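PDB 5HX0: sialidase domain-containing protein from Dyadobacter fermentans, which is of unknown function but, as a probable sialidase-like six-bladed beta-propeller, may bind or cleave glycans. Local coordinates for residues L326-R331 / A352-L357; R340-N343 / T347-A350; W370-Q373 / V379-S382; L285-C290 / Y330-L335. All coordinates share one frame; numbering follows the deposited sequence. Where two conformers were deposited one is given.

Contact 1: L326-R331 / A352-L357; sequences LSYGYR and APEIVL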
loop_
_atom_site.group_PDB
_atom_site.type_symbol
_atom_site.label_atom_id
_atom_site.label_comp_id
_atom_site.label_asym_id
_atom_site.label_seq_id
_atom_site.Cartn_x
_atom_site.Cartn_y
_atom_site.Cartn_z
ATOM N N LEU A 326 -10.480 -29.371 12.875
ATOM C CA LEU A 326 -9.098 -28.916 13.035
ATOM C C LEU A 326 -8.399 -29.110 11.700
ATOM O O LEU A 326 -8.185 -30.245 11.285
ATOM C CB LEU A 326 -8.394 -29.716 14.136
ATOM C CG LEU A 326 -6.987 -29.270 14.542
ATOM C CD1 LEU A 326 -7.031 -27.934 15.271
ATOM C CD2 LEU A 326 -6.347 -30.343 15.419
ATOM N N SER A 327 -8.054 -28.021 11.015
ATOM C CA SER A 327 -7.368 -28.156 9.737
ATOM C C SER A 327 -5.926 -27.678 9.864
ATOM O O SER A 327 -5.610 -26.815 10.692
ATOM C CB SER A 327 -8.092 -27.380 8.633
ATOM O OG SER A 327 -8.226 -26.023 8.980
ATOM N N TYR A 328 -5.053 -28.245 9.033
ATOM C CA TYR A 328 -3.629 -27.927 9.094
ATOM C C TYR A 328 -2.948 -28.209 7.765
ATOM O O TYR A 328 -3.407 -29.028 6.968
ATOM C CB TYR A 328 -2.913 -28.716 10.195
ATOM C CG TYR A 328 -3.340 -30.164 10.298
ATOM C CD1 TYR A 328 -4.463 -30.516 11.038
ATOM C CD2 TYR A 328 -2.600 -31.173 9.703
ATOM C CE1 TYR A 328 -4.864 -31.834 11.158
ATOM C CE2 TYR A 328 -3.001 -32.523 9.819
ATOM C CZ TYR A 328 -4.129 -32.831 10.553
ATOM O OH TYR A 328 -4.562 -34.137 10.702
ATOM N N GLY A 329 -1.823 -27.522 7.549
ATOM C CA GLY A 329 -0.990 -27.821 6.407
ATOM C C GLY A 329 -0.153 -29.063 6.648
ATOM O O GLY A 329 0.206 -29.399 7.781
ATOM N N TYR A 330 0.154 -29.765 5.564
ATOM C CA TYR A 330 0.967 -30.979 5.631
ATOM C C TYR A 330 2.152 -30.794 4.691
ATOM O O TYR A 330 2.087 -31.115 3.503
ATOM C CB TYR A 330 0.161 -32.218 5.265
ATOM C CG TYR A 330 0.863 -33.505 5.624
ATOM C CD1 TYR A 330 0.988 -33.905 6.946
ATOM C CD2 TYR A 330 1.405 -34.322 4.638
ATOM C CE1 TYR A 330 1.622 -35.115 7.282
ATOM C CE2 TYR A 330 2.037 -35.516 4.963
ATOM C CZ TYR A 330 2.140 -35.904 6.281
ATOM O OH TYR A 330 2.768 -37.092 6.592
ATOM N N ARG A 331 3.251 -30.299 5.242
ATOM C CA ARG A 331 4.430 -29.971 4.444
ATOM C C ARG A 331 5.414 -31.127 4.453
ATOM O O ARG A 331 6.592 -30.976 4.750
ATOM C CB ARG A 331 5.061 -28.676 4.946
ATOM C CG ARG A 331 4.241 -27.420 4.532
ATOM C CD ARG A 331 4.561 -26.211 5.413
ATOM N NE ARG A 331 4.120 -24.950 4.820
ATOM C CZ ARG A 331 4.465 -23.736 5.262
ATOM N NH1 ARG A 331 4.026 -22.654 4.625
ATOM N NH2 ARG A 331 5.239 -23.590 6.339
ATOM N N ALA A 352 -9.055 -39.354 16.390
ATOM C CA ALA A 352 -9.893 -38.840 15.317
ATOM C C ALA A 352 -9.216 -39.110 13.977
ATOM O O ALA A 352 -8.028 -38.793 13.808
ATOM C CB ALA A 352 -10.160 -37.340 15.501
ATOM N N PRO A 353 -9.923 -39.690 13.013
ATOM C CA PRO A 353 -9.277 -40.084 11.756
ATOM C C PRO A 353 -8.922 -38.867 10.921
ATOM O O PRO A 353 -9.652 -37.877 10.896
ATOM C CB PRO A 353 -10.338 -40.952 11.065
ATOM C CG PRO A 353 -11.655 -40.528 11.667
ATOM C CD PRO A 353 -11.338 -40.111 13.091
ATOM N N GLU A 354 -7.794 -38.957 10.219
ATOM C CA GLU A 354 -7.296 -37.824 9.451
ATOM C C GLU A 354 -7.963 -37.771 8.077
ATOM O O GLU A 354 -8.062 -38.783 7.372
ATOM C CB GLU A 354 -5.779 -37.899 9.311
ATOM C CG GLU A 354 -5.157 -36.713 8.592
ATOM C CD GLU A 354 -3.644 -36.715 8.705
ATOM O OE1 GLU A 354 -2.997 -37.552 8.049
ATOM O OE2 GLU A 354 -3.103 -35.888 9.470
ATOM N N ILE A 355 -8.439 -36.589 7.726
ATOM C CA ILE A 355 -9.076 -36.296 6.449
ATOM C C ILE A 355 -7.991 -35.725 5.547
ATOM O O ILE A 355 -7.343 -34.735 5.909
ATOM C CB ILE A 355 -10.220 -35.281 6.641
ATOM C CG1 ILE A 355 -11.235 -35.796 7.668
ATOM C CG2 ILE A 355 -10.873 -34.919 5.319
ATOM C CD1 ILE A 355 -12.193 -34.731 8.176
ATOM N N VAL A 356 -7.755 -36.326 4.384
ATOM C CA VAL A 356 -6.701 -35.817 3.504
ATOM C C VAL A 356 -7.362 -35.011 2.394
ATOM O O VAL A 356 -8.061 -35.571 1.542
ATOM C CB VAL A 356 -5.813 -36.945 2.951
ATOM C CG1 VAL A 356 -4.690 -36.350 2.106
ATOM C CG2 VAL A 356 -5.206 -37.768 4.107
ATOM N N LEU A 357 -7.146 -33.690 2.386
ATOM C CA LEU A 357 -7.838 -32.849 1.406
ATOM C C LEU A 357 -7.040 -32.639 0.116
ATOM O O LEU A 357 -7.629 -32.554 -0.968
ATOM C CB LEU A 357 -8.185 -31.482 2.018
ATOM C CG LEU A 357 -9.098 -31.508 3.248
ATOM C CD1 LEU A 357 -9.284 -30.106 3.800
ATOM C CD2 LEU A 357 -10.454 -32.138 2.907
#
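Tyr328 and Glu354 meet through their polar ends, the phenol OH of Tyr328 donating to OE2 of Glu354 over 2.6 Å. Their strands are too far apart to pair, and both side chains stretch across the gap. Tyr328 has its CG set between the backbone N and the carbonyl carbon (chi1 42°), which swings the long ring toward the strand that holds Glu354. Glu354 reaches in at a slant as an extended chain, with CG opposite the backbone N (chi1 -177°), and its CG lies 3.4 Å from Tyr328 OH. OE2 is reached on its anti lone pair and sits at the ring edge, in the ring plane; the carboxylate is turned 50° from the ring. Tyrosine suits this place because one hydroxyl can donate a hydrogen bond to the acid and accept one from Arg340 NE. Arg340 NH2 also forms a salt bridge to OE2, and Arg338 NH1 one to OE1, so the carboxylate is held at both oxygens and its negative charge is probably stabilised. The contact links the second and fourth strands of one propeller blade, 324-330 and 354-358, over the intervening strand 336-342, which supplies both arginines, while Phe309 packs against the Tyr328 ring.

Contact 2: R340-N343 / T347-A350; sequences RILN and TDFA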
loop_
_atom_site.group_PDB
_atom_site.type_symbol
_atom_site.label_atom_id
_atom_site.label_comp_id
_atom_site.label_asym_id
_atom_site.label_seq_id
_atom_site.Cartn_x
_atom_site.Cartn_y
_atom_site.Cartn_z
ATOM N N ARG A 340 -8.824 -33.063 10.865
ATOM C CA ARG A 340 -9.534 -34.095 11.605
ATOM C C ARG A 340 -10.636 -33.433 12.423
ATOM O O ARG A 340 -10.547 -32.257 12.763
ATOM C CB ARG A 340 -8.582 -34.919 12.495
ATOM C CG ARG A 340 -7.657 -34.121 13.400
ATOM C CD ARG A 340 -6.585 -35.038 14.055
ATOM N NE ARG A 340 -5.559 -35.481 13.108
ATOM C CZ ARG A 340 -4.782 -36.547 13.284
ATOM N NH1 ARG A 340 -4.911 -37.298 14.379
ATOM N NH2 ARG A 340 -3.883 -36.879 12.364
ATOM N N ILE A 341 -11.692 -34.186 12.716
ATOM C CA ILE A 341 -12.835 -33.643 13.434
ATOM C C ILE A 341 -12.782 -34.158 14.862
ATOM O O ILE A 341 -12.861 -35.369 15.090
ATOM C CB ILE A 341 -14.160 -34.026 12.755
ATOM C CG1 ILE A 341 -14.236 -33.416 11.352
ATOM C CG2 ILE A 341 -15.344 -33.595 13.633
ATOM C CD1 ILE A 341 -15.540 -33.763 10.618
ATOM N N LEU A 342 -12.647 -33.244 15.814
ATOM C CA LEU A 342 -12.531 -33.593 17.221
ATOM C C LEU A 342 -13.900 -33.546 17.887
ATOM O O LEU A 342 -14.831 -32.905 17.391
ATOM C CB LEU A 342 -11.571 -32.630 17.919
ATOM C CG LEU A 342 -10.205 -32.416 17.256
ATOM C CD1 LEU A 342 -9.343 -31.535 18.141
ATOM C CD2 LEU A 342 -9.520 -33.763 16.987
ATOM N N ASN A 343 -14.022 -34.237 19.023
ATOM C CA ASN A 343 -15.233 -34.080 19.819
ATOM C C ASN A 343 -15.298 -32.650 20.382
ATOM O O ASN A 343 -14.349 -31.864 20.268
ATOM C CB ASN A 343 -15.302 -35.140 20.932
ATOM C CG ASN A 343 -14.083 -35.126 21.864
ATOM O OD1 ASN A 343 -13.451 -34.097 22.081
ATOM N ND2 ASN A 343 -13.767 -36.294 22.433
ATOM N N THR A 347 -10.678 -33.475 23.064
ATOM C CA THR A 347 -9.844 -34.409 23.820
ATOM C C THR A 347 -9.379 -35.607 23.000
ATOM O O THR A 347 -8.419 -36.278 23.396
ATOM C CB THR A 347 -10.596 -34.932 25.055
ATOM O OG1 THR A 347 -11.802 -35.602 24.648
ATOM C CG2 THR A 347 -10.962 -33.795 25.990
ATOM N N ASP A 348 -10.022 -35.887 21.869
ATOM C CA ASP A 348 -9.812 -37.136 21.152
ATOM C C ASP A 348 -8.948 -36.960 19.904
ATOM O O ASP A 348 -9.127 -37.682 18.916
ATOM C CB ASP A 348 -11.159 -37.765 20.797
ATOM C CG ASP A 348 -11.961 -36.935 19.810
ATOM O OD1 ASP A 348 -11.642 -35.748 19.604
ATOM O OD2 ASP A 348 -12.927 -37.484 19.255
ATOM N N PHE A 349 -7.989 -36.034 19.948
ATOM C CA PHE A 349 -7.185 -35.750 18.760
ATOM C C PHE A 349 -6.346 -36.954 18.350
ATOM O O PHE A 349 -5.985 -37.086 17.179
ATOM C CB PHE A 349 -6.287 -34.538 19.019
ATOM C CG PHE A 349 -5.741 -34.501 20.420
ATOM C CD1 PHE A 349 -4.634 -35.264 20.764
ATOM C CD2 PHE A 349 -6.351 -33.739 21.399
ATOM C CE1 PHE A 349 -4.137 -35.245 22.069
ATOM C CE2 PHE A 349 -5.862 -33.722 22.714
ATOM C CZ PHE A 349 -4.747 -34.467 23.038
ATOM N N ALA A 350 -6.026 -37.845 19.294
ATOM C CA ALA A 350 -5.219 -39.007 18.955
ATOM C C ALA A 350 -6.006 -40.081 18.228
ATOM O O ALA A 350 -5.410 -40.890 17.513
ATOM C CB ALA A 350 -4.599 -39.603 20.223
HETATM O O HOH W 1 -14.191 -36.963 17.090
#
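Asn343 and Asp348 lay their flat ends one over the other where strand 336-342 runs out into its loop: amide and carboxylate planes are only 5° apart, with ND2 of Asn343 3.2 Å from CG of Asp348. This stack is the tight part of the contact. The backbone N of Asn343 donates to OD1 of Asp348 (2.9 Å), meeting it on the syn side but 30° out of the carboxylate plane. Asn343, with CG tucked between its own N and carbonyl carbon, also grips Thr347 twice: OD1 accepts from Thr347 N (3.0 Å) on an in-plane lone pair, and ND2 gives to Thr347 OG1 (3.0 Å). Asparagine fits because its amide can accept and donate at once. Beside the stack, CD2 of Leu342 presses on CA of Phe349 at 3.5 Å, whereas the Phe349 ring turns off toward strands 288-294 and 305-307. Farther back along the strand, the buried Arg340 chain, bent at chi3, brings NH1 to Phe349 O (3.0 Å), nearly in line with the carbonyl, though the N-H itself points somewhat off the oxygen (143°); its NE and NH2 are engaged by Tyr328 and Glu354.

The other side is looser. Thr347 lies exposed, and a water bridges Ile341 O and OD2 of Asp348, donating to both, at 2.6 Å to OD2. The loop joins the third and fourth strands of the blade, where sialidase blades often carry an Asp box. Here an amide, a carboxylate and a guanidinium fix its path by satisfying backbone groups, and the N-H and water probably ease the Asp348 charge.

Contact 3: W370-Q373 / V379-S382; sequences WAVQ and VLVS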
loop_
_atom_site.group_PDB
_atom_site.type_symbol
_atom_site.label_atom_id
_atom_site.label_comp_id
_atom_site.label_asym_id
_atom_site.label_seq_id
_atom_site.Cartn_x
_atom_site.Cartn_y
_atom_site.Cartn_z
ATOM N N TRP A 370 -7.686 -22.339 6.708
ATOM C CA TRP A 370 -8.613 -21.585 7.542
ATOM C C TRP A 370 -10.017 -21.906 7.052
ATOM O O TRP A 370 -10.316 -21.697 5.871
ATOM C CB TRP A 370 -8.315 -20.075 7.442
ATOM C CG TRP A 370 -8.903 -19.240 8.549
ATOM C CD1 TRP A 370 -10.228 -19.017 8.805
ATOM C CD2 TRP A 370 -8.171 -18.512 9.540
ATOM N NE1 TRP A 370 -10.364 -18.174 9.910
ATOM C CE2 TRP A 370 -9.109 -17.856 10.369
ATOM C CE3 TRP A 370 -6.805 -18.329 9.791
ATOM C CZ2 TRP A 370 -8.717 -17.027 11.432
ATOM C CZ3 TRP A 370 -6.426 -17.521 10.839
ATOM C CH2 TRP A 370 -7.373 -16.877 11.648
ATOM N N ALA A 371 -10.869 -22.426 7.933
ATOM C CA ALA A 371 -12.178 -22.917 7.520
ATOM C C ALA A 371 -13.284 -21.953 7.925
ATOM O O ALA A 371 -13.166 -21.213 8.909
ATOM C CB ALA A 371 -12.463 -24.300 8.109
ATOM N N VAL A 372 -14.377 -21.986 7.168
ATOM C CA VAL A 372 -15.562 -21.192 7.472
ATOM C C VAL A 372 -16.794 -22.019 7.136
ATOM O O VAL A 372 -16.800 -22.783 6.164
ATOM C CB VAL A 372 -15.550 -19.844 6.704
ATOM C CG1 VAL A 372 -15.534 -20.096 5.215
ATOM C CG2 VAL A 372 -16.763 -18.999 7.109
ATOM N N GLN A 373 -17.838 -21.880 7.945
ATOM C CA GLN A 373 -19.087 -22.596 7.700
ATOM C C GLN A 373 -19.826 -21.899 6.565
ATOM O O GLN A 373 -20.092 -20.696 6.649
ATOM C CB GLN A 373 -19.941 -22.624 8.966
ATOM C CG GLN A 373 -21.075 -23.646 8.943
ATOM C CD GLN A 373 -20.570 -25.050 9.212
ATOM O OE1 GLN A 373 -19.720 -25.254 10.083
ATOM N NE2 GLN A 373 -21.071 -26.021 8.451
ATOM N N VAL A 379 -18.738 -26.816 4.688
ATOM C CA VAL A 379 -17.623 -26.019 5.191
ATOM C C VAL A 379 -16.659 -25.760 4.041
ATOM O O VAL A 379 -16.347 -26.670 3.266
ATOM C CB VAL A 379 -16.884 -26.756 6.329
ATOM C CG1 VAL A 379 -15.592 -26.042 6.685
ATOM C CG2 VAL A 379 -17.775 -26.897 7.561
ATOM N N LEU A 380 -16.150 -24.534 3.954
ATOM C CA LEU A 380 -15.037 -24.223 3.058
ATOM C C LEU A 380 -13.745 -24.233 3.862
ATOM O O LEU A 380 -13.614 -23.492 4.840
ATOM C CB LEU A 380 -15.227 -22.858 2.397
ATOM C CG LEU A 380 -14.001 -22.309 1.670
ATOM C CD1 LEU A 380 -13.715 -23.155 0.440
ATOM C CD2 LEU A 380 -14.207 -20.849 1.300
ATOM N N VAL A 381 -12.812 -25.095 3.487
ATOM C CA VAL A 381 -11.463 -25.050 4.051
ATOM C C VAL A 381 -10.620 -24.296 3.030
ATOM O O VAL A 381 -10.263 -24.846 1.987
ATOM C CB VAL A 381 -10.897 -26.445 4.324
ATOM C CG1 VAL A 381 -9.500 -26.321 4.971
ATOM C CG2 VAL A 381 -11.867 -27.260 5.196
ATOM N N SER A 382 -10.317 -23.029 3.312
ATOM C CA SER A 382 -9.405 -22.302 2.446
ATOM C C SER A 382 -7.960 -22.531 2.885
ATOM O O SER A 382 -7.685 -22.955 4.009
ATOM C CB SER A 382 -9.719 -20.795 2.465
ATOM O OG SER A 382 -9.256 -20.207 3.682
#
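Ala371 sits at the apolar centre, its CB touching CG1 of Val379 at 3.9 Å and CG2 of Val381 at 4.2 Å. These residues belong to an antiparallel beta hairpin, strands 367-375 and 378-385, in the propeller blade that also takes in the N-terminal strand 42-51 and so closes the ring. Alanine suits a spot where the two chains come close, its CA being 4.1 Å from that of Val381 in a non-hydrogen-bonded pair, and the branched valines flank it on the same face. That face packs on Leu317 and Leu325 of the preceding blade. On the other face, CG1 of Val372 meets CB of Leu380 at 4.0 Å, and Val372 goes on to touch Val63 of the next blade; the hairpin is thus a layer of hydrophobic side chains between two neighbours.

Between the faces, Val372 and Leu380 form a hydrogen-bonded pair, each N giving to the other's O at 2.9 Å. Outward, the contact turns polar at both ends. Gln373 folds back at chi2 (78°), which lays its amide obliquely against CG2 of Val379, while NE2 hydrogen-bonds to Asp375 O beyond it. At the opposite end Trp370 sends its indole away from the hairpin, toward Arg209 and Ser62, and its backbone pairs with Ser382. With OG between its own N and carbonyl carbon (chi1 75°), the hydroxyl of Ser382 reaches across to the partner strand, and Trp370 O receives two donors: Ser382 N from above the carbonyl plane, and Ser382 OG at 2.9 Å within that plane, on a lone pair.

Contact 4: L285-C290 / Y330-L335; sequences LGDQAC and YRHKPL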
loop_
_atom_site.group_PDB
_atom_site.type_symbol
_atom_site.label_atom_id
_atom_site.label_comp_id
_atom_site.label_asym_id
_atom_site.label_seq_id
_atom_site.Cartn_x
_atom_site.Cartn_y
_atom_site.Cartn_z
ATOM N N LEU A 285 10.695 -30.037 17.139
ATOM C CA LEU A 285 9.999 -31.229 17.596
ATOM C C LEU A 285 9.459 -32.011 16.409
ATOM O O LEU A 285 8.383 -32.608 16.480
ATOM C CB LEU A 285 8.871 -30.880 18.573
ATOM C CG LEU A 285 8.341 -31.978 19.506
ATOM C CD1 LEU A 285 9.471 -32.523 20.402
ATOM C CD2 LEU A 285 7.208 -31.442 20.371
ATOM N N GLY A 286 10.204 -32.027 15.307
ATOM C CA GLY A 286 9.843 -32.858 14.167
ATOM C C GLY A 286 8.506 -32.526 13.553
ATOM O O GLY A 286 7.806 -33.433 13.081
ATOM N N ASP A 287 8.109 -31.247 13.587
ATOM C CA ASP A 287 6.817 -30.769 13.093
ATOM C C ASP A 287 5.635 -31.382 13.848
ATOM O O ASP A 287 4.518 -31.465 13.313
ATOM C CB ASP A 287 6.662 -31.012 11.583
ATOM C CG ASP A 287 5.547 -30.149 10.961
ATOM O OD1 ASP A 287 5.265 -29.065 11.504
ATOM O OD2 ASP A 287 4.942 -30.551 9.947
ATOM N N GLN A 288 5.850 -31.815 15.085
ATOM C CA GLN A 288 4.753 -32.360 15.869
ATOM C C GLN A 288 3.771 -31.253 16.236
ATOM O O GLN A 288 4.163 -30.225 16.798
ATOM C CB GLN A 288 5.295 -33.026 17.130
ATOM C CG GLN A 288 4.237 -33.614 18.014
ATOM C CD GLN A 288 3.694 -34.920 17.490
ATOM O OE1 GLN A 288 2.587 -35.309 17.834
ATOM N NE2 GLN A 288 4.473 -35.609 16.661
ATOM N N ALA A 289 2.492 -31.464 15.924
ATOM C CA ALA A 289 1.462 -30.504 16.294
ATOM C C ALA A 289 1.093 -30.715 17.760
ATOM O O ALA A 289 0.852 -31.849 18.189
ATOM C CB ALA A 289 0.240 -30.683 15.391
ATOM N N CYS A 290 1.057 -29.640 18.538
ATOM C CA CYS A 290 0.855 -29.778 19.976
ATOM C C CYS A 290 -0.403 -29.050 20.439
ATOM O O CYS A 290 -1.014 -28.264 19.707
ATOM C CB CYS A 290 2.076 -29.265 20.753
ATOM S SG CYS A 290 3.526 -30.335 20.508
ATOM N N TYR A 330 0.154 -29.765 5.564
ATOM C CA TYR A 330 0.967 -30.979 5.631
ATOM C C TYR A 330 2.152 -30.794 4.691
ATOM O O TYR A 330 2.087 -31.115 3.503
ATOM C CB TYR A 330 0.161 -32.218 5.265
ATOM C CG TYR A 330 0.863 -33.505 5.624
ATOM C CD1 TYR A 330 0.988 -33.905 6.946
ATOM C CD2 TYR A 330 1.405 -34.322 4.638
ATOM C CE1 TYR A 330 1.622 -35.115 7.282
ATOM C CE2 TYR A 330 2.037 -35.516 4.963
ATOM C CZ TYR A 330 2.140 -35.904 6.281
ATOM O OH TYR A 330 2.768 -37.092 6.592
ATOM N N ARG A 331 3.251 -30.299 5.242
ATOM C CA ARG A 331 4.430 -29.971 4.444
ATOM C C ARG A 331 5.414 -31.127 4.453
ATOM O O ARG A 331 6.592 -30.976 4.750
ATOM C CB ARG A 331 5.061 -28.676 4.946
ATOM C CG ARG A 331 4.241 -27.420 4.532
ATOM C CD ARG A 331 4.561 -26.211 5.413
ATOM N NE ARG A 331 4.120 -24.950 4.820
ATOM C CZ ARG A 331 4.465 -23.736 5.262
ATOM N NH1 ARG A 331 4.026 -22.654 4.625
ATOM N NH2 ARG A 331 5.239 -23.590 6.339
ATOM N N HIS A 332 4.884 -32.316 4.173
ATOM C CA HIS A 332 5.666 -33.535 3.973
ATOM C C HIS A 332 5.076 -34.249 2.769
ATOM O O HIS A 332 3.984 -33.914 2.314
ATOM C CB HIS A 332 5.633 -34.424 5.217
ATOM C CG HIS A 332 5.882 -33.669 6.481
ATOM N ND1 HIS A 332 7.149 -33.416 6.956
ATOM C CD2 HIS A 332 5.030 -33.050 7.332
ATOM C CE1 HIS A 332 7.067 -32.710 8.069
ATOM N NE2 HIS A 332 5.791 -32.466 8.316
ATOM N N LYS A 333 5.797 -35.229 2.231
ATOM C CA LYS A 333 5.248 -36.005 1.114
ATOM C C LYS A 333 4.079 -36.859 1.575
ATOM O O LYS A 333 4.161 -37.531 2.601
ATOM C CB LYS A 333 6.320 -36.908 0.476
ATOM C CG LYS A 333 7.566 -36.177 -0.010
ATOM C CD LYS A 333 7.227 -34.898 -0.787
ATOM C CE LYS A 333 7.519 -35.016 -2.291
ATOM N NZ LYS A 333 7.019 -33.819 -3.066
ATOM N N PRO A 334 2.976 -36.833 0.829
ATOM C CA PRO A 334 2.688 -35.975 -0.322
ATOM C C PRO A 334 2.164 -34.612 0.139
ATOM O O PRO A 334 1.252 -34.572 0.973
ATOM C CB PRO A 334 1.611 -36.755 -1.070
ATOM C CG PRO A 334 0.888 -37.489 -0.003
ATOM C CD PRO A 334 1.851 -37.725 1.143
ATOM N N LEU A 335 2.725 -33.537 -0.399
ATOM C CA LEU A 335 2.463 -32.190 0.111
ATOM C C LEU A 335 1.003 -31.796 -0.045
ATOM O O LEU A 335 0.428 -31.951 -1.121
ATOM C CB LEU A 335 3.324 -31.188 -0.637
ATOM C CG LEU A 335 4.832 -31.361 -0.517
ATOM C CD1 LEU A 335 5.516 -30.514 -1.573
ATOM C CD2 LEU A 335 5.262 -30.931 0.875
HETATM O O HOH W 2 3.385 -29.616 8.086
#
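His332 points its imidazole edge at the carboxylate of Asp287, and NE2 donates to OD2 over 2.7 Å with an N-H...O angle of 157°. The oxygen lies close to the ring plane, yet the two flat groups are not coplanar: carboxylate and imidazole are twisted 43° apart. OD2 is met on its anti lone pair; OD1 accepts from His312 ND1. Asp287 therefore stands between two histidines, each holding one oxygen, and its rotation is fixed from both ends. A water adds to the grip, donating to OD2 at 2.6 Å and accepting from Arg331 N at 2.9 Å.

The turn sets Asp287 in place. Asp287 occupies the last inner position of a type I' turn from Leu285 to Gln288, and its CG, opposite the backbone N (chi1 -162°), reaches outward from the turn tip. Both inner residues have positive phi, which Gly286 adopts easily and Asp287 also takes. From the other side the imidazole of His332 lies edge-to-face on the Tyr330 ring, CD2 being 4.0 Å above it and near the rim, which may help to steady the ring with NE2 facing the acid.

The contact joins the loops between the second and third strands of adjacent blades. In propellers such loops gather at one end of the central channel, the end that carries the active site in sialidases; a polar cluster of histidine, aspartate and arginine here is consistent with such a pocket.

Overall arrangement
Following the chain, contact 4 opens first, at the turn 285-288 of one blade, and closes some forty residues later at the 330-335 loop of the next, joining two blades. Before that loop ends, contact 1 has begun on strand 324-330; the two overlap at Tyr330 and Arg331. Contact 1 closes on strand 354-358, and within its span contact 2 ties the end of strand 336-342 to the following loop; Arg340 serves both. Contact 3 comes last, in series, and builds the hairpin of the ring-closing blade, touching contact 1 where Val381 packs on Ser327 and Leu357. Contacts 3 and 4 lie farthest apart, their centres about 21 Å from each other.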